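Local coordinates for protein HTH-type transcriptional regulator AscG (Escherichia coli, PDB 3BRQ) that represses transcription of the cryptic asc operon by binding DNA in a sequence-specific manner, at residues 23-28 and 71-76. Numbering follows the deposited sequence.
Sequences GLVVTN and QYLLDL
Leu73 reaches across to the strand with a single methyl, CD1, and this one group makes every close contact with Gly23, Leu24 and Val25. The apolar part is small: Leu73 CD1 lies 3.8 Å from Val25 CG2, the two side chains running past one another in opposite directions. The Val25 branch that takes part is the one beside the backbone N, since chi1 of 174° turns CG1 anti to that nitrogen and keeps CG2 on the Leu73 side.

The rest is methyl against main chain. Leu73 CD1 sits 3.7 Å from Gly23 CA, with no side chain between backbone and methyl, and the CA atoms of Gly23 and Leu73 are 6.3 Å apart. The same Leu73 CD1 stands 3.6 Å from Leu24 O, a van der Waals contact; no hydrogen bond joins the two segments.

The example illustrates how a parallel sheet in the LacI family's periplasmic-binding-protein-like fold is covered. The axes of residues 23-27 and 71-75 run nearly antiparallel, at 162°. Helix 63-75 is the crossover helix of a beta-alpha-beta unit whose strands, 53-60 and 80-84, flank strand 21-27. Leu73 also touches Ala57 and Ile81 on those strands, and Leu55 of the second subunit, while Leu24, on the far side, touches helix 36-49.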
loop_
_atom_site.group_PDB
_atom_site.type_symbol
_atom_site.label_atom_id
_atom_site.label_comp_id
_atom_site.label_asym_id
_atom_site.label_seq_id
_atom_site.Cartn_x
_atom_site.Cartn_y
_atom_site.Cartn_z
ATOM N N GLY B 23 -4.182 -13.838 -16.161
ATOM C CA GLY B 23 -5.080 -12.734 -15.848
ATOM C C GLY B 23 -5.379 -12.635 -14.372
ATOM O O GLY B 23 -5.717 -13.655 -13.705
ATOM N N LEU B 24 -5.313 -11.417 -13.839
ATOM C CA LEU B 24 -5.658 -11.171 -12.436
ATOM C C LEU B 24 -6.850 -10.222 -12.363
ATOM O O LEU B 24 -6.867 -9.207 -13.070
ATOM C CB LEU B 24 -4.485 -10.520 -11.698
ATOM C CG LEU B 24 -3.350 -11.409 -11.191
ATOM C CD1 LEU B 24 -3.164 -12.711 -11.969
ATOM C CD2 LEU B 24 -2.033 -10.601 -11.118
ATOM N N VAL B 25 -7.840 -10.542 -11.513
ATOM C CA VAL B 25 -9.006 -9.636 -11.322
ATOM C C VAL B 25 -8.996 -9.285 -9.817
ATOM O O VAL B 25 -9.021 -10.190 -8.987
ATOM C CB VAL B 25 -10.389 -10.315 -11.653
ATOM C CG1 VAL B 25 -11.551 -9.350 -11.292
ATOM C CG2 VAL B 25 -10.494 -10.587 -13.105
ATOM N N VAL B 26 -8.947 -8.006 -9.471
ATOM C CA VAL B 26 -8.866 -7.549 -8.085
ATOM C C VAL B 26 -9.775 -6.323 -7.939
ATOM O O VAL B 26 -9.784 -5.429 -8.788
ATOM C CB VAL B 26 -7.446 -7.201 -7.648
ATOM C CG1 VAL B 26 -7.406 -6.681 -6.216
ATOM C CG2 VAL B 26 -6.525 -8.423 -7.796
ATOM N N THR B 27 -10.631 -6.373 -6.905
ATOM C CA THR B 27 -11.577 -5.296 -6.594
ATOM C C THR B 27 -10.838 -4.001 -6.191
ATOM O O THR B 27 -9.797 -4.026 -5.511
ATOM C CB THR B 27 -12.613 -5.786 -5.508
ATOM O OG1 THR B 27 -13.183 -7.042 -5.953
ATOM C CG2 THR B 27 -13.787 -4.850 -5.398
ATOM N N ASN B 28 -11.405 -2.865 -6.570
ATOM C CA ASN B 28 -10.859 -1.548 -6.259
ATOM C C ASN B 28 -11.281 -1.103 -4.839
ATOM O O ASN B 28 -12.099 -0.200 -4.649
ATOM C CB ASN B 28 -11.333 -0.548 -7.326
ATOM C CG ASN B 28 -10.740 0.846 -7.138
ATOM O OD1 ASN B 28 -9.567 0.990 -6.936
ATOM N ND2 ASN B 28 -11.581 1.862 -7.180
ATOM N N GLN B 71 -14.731 -12.199 -17.527
ATOM C CA GLN B 71 -15.047 -12.332 -18.961
ATOM C C GLN B 71 -14.237 -11.453 -19.871
ATOM O O GLN B 71 -13.865 -11.886 -20.962
ATOM C CB GLN B 71 -16.513 -12.033 -19.233
ATOM C CG GLN B 71 -16.940 -12.511 -20.614
ATOM C CD GLN B 71 -16.740 -14.023 -20.797
ATOM O OE1 GLN B 71 -17.248 -14.819 -20.002
ATOM N NE2 GLN B 71 -16.012 -14.418 -21.854
ATOM N N TYR B 72 -14.041 -10.200 -19.471
ATOM C CA TYR B 72 -13.185 -9.295 -20.208
ATOM C C TYR B 72 -11.837 -9.946 -20.436
ATOM O O TYR B 72 -11.367 -9.998 -21.563
ATOM C CB TYR B 72 -13.034 -7.965 -19.473
ATOM C CG TYR B 72 -12.130 -6.948 -20.152
ATOM C CD1 TYR B 72 -12.413 -6.472 -21.444
ATOM C CD2 TYR B 72 -10.992 -6.470 -19.516
ATOM C CE1 TYR B 72 -11.578 -5.532 -22.075
ATOM C CE2 TYR B 72 -10.147 -5.518 -20.152
ATOM C CZ TYR B 72 -10.457 -5.061 -21.431
ATOM O OH TYR B 72 -9.623 -4.134 -22.079
ATOM N N LEU B 73 -11.197 -10.429 -19.384
ATOM C CA LEU B 73 -9.856 -11.010 -19.539
ATOM C C LEU B 73 -9.798 -12.233 -20.419
ATOM O O LEU B 73 -8.864 -12.388 -21.193
ATOM C CB LEU B 73 -9.177 -11.304 -18.192
ATOM C CG LEU B 73 -8.682 -10.132 -17.341
ATOM C CD1 LEU B 73 -8.092 -10.681 -16.060
ATOM C CD2 LEU B 73 -7.637 -9.236 -18.080
ATOM N N LEU B 74 -10.797 -13.084 -20.314
ATOM C CA LEU B 74 -10.911 -14.212 -21.229
ATOM C C LEU B 74 -11.037 -13.805 -22.715
ATOM O O LEU B 74 -10.410 -14.424 -23.607
ATOM C CB LEU B 74 -12.104 -15.060 -20.812
ATOM C CG LEU B 74 -11.838 -15.625 -19.436
ATOM C CD1 LEU B 74 -13.013 -16.548 -19.049
ATOM C CD2 LEU B 74 -10.459 -16.388 -19.429
ATOM N N ASP B 75 -11.786 -12.721 -22.961
ATOM C CA ASP B 75 -12.013 -12.227 -24.297
ATOM C C ASP B 75 -10.731 -11.526 -24.759
ATOM O O ASP B 75 -10.606 -11.162 -25.937
ATOM C CB ASP B 75 -13.145 -11.215 -24.277
ATOM C CG ASP B 75 -14.495 -11.852 -24.010
ATOM O OD1 ASP B 75 -14.573 -13.077 -24.023
ATOM O OD2 ASP B 75 -15.475 -11.133 -23.798
ATOM N N LEU B 76 -9.801 -11.291 -23.845
ATOM C CA LEU B 76 -8.475 -10.837 -24.284
ATOM C C LEU B 76 -7.572 -12.061 -24.471
ATOM O O LEU B 76 -6.394 -11.922 -24.780
ATOM C CB LEU B 76 -7.885 -9.842 -23.297
ATOM C CG LEU B 76 -8.729 -8.580 -23.103
ATOM C CD1 LEU B 76 -8.068 -7.711 -22.035
ATOM C CD2 LEU B 76 -8.891 -7.839 -24.427
#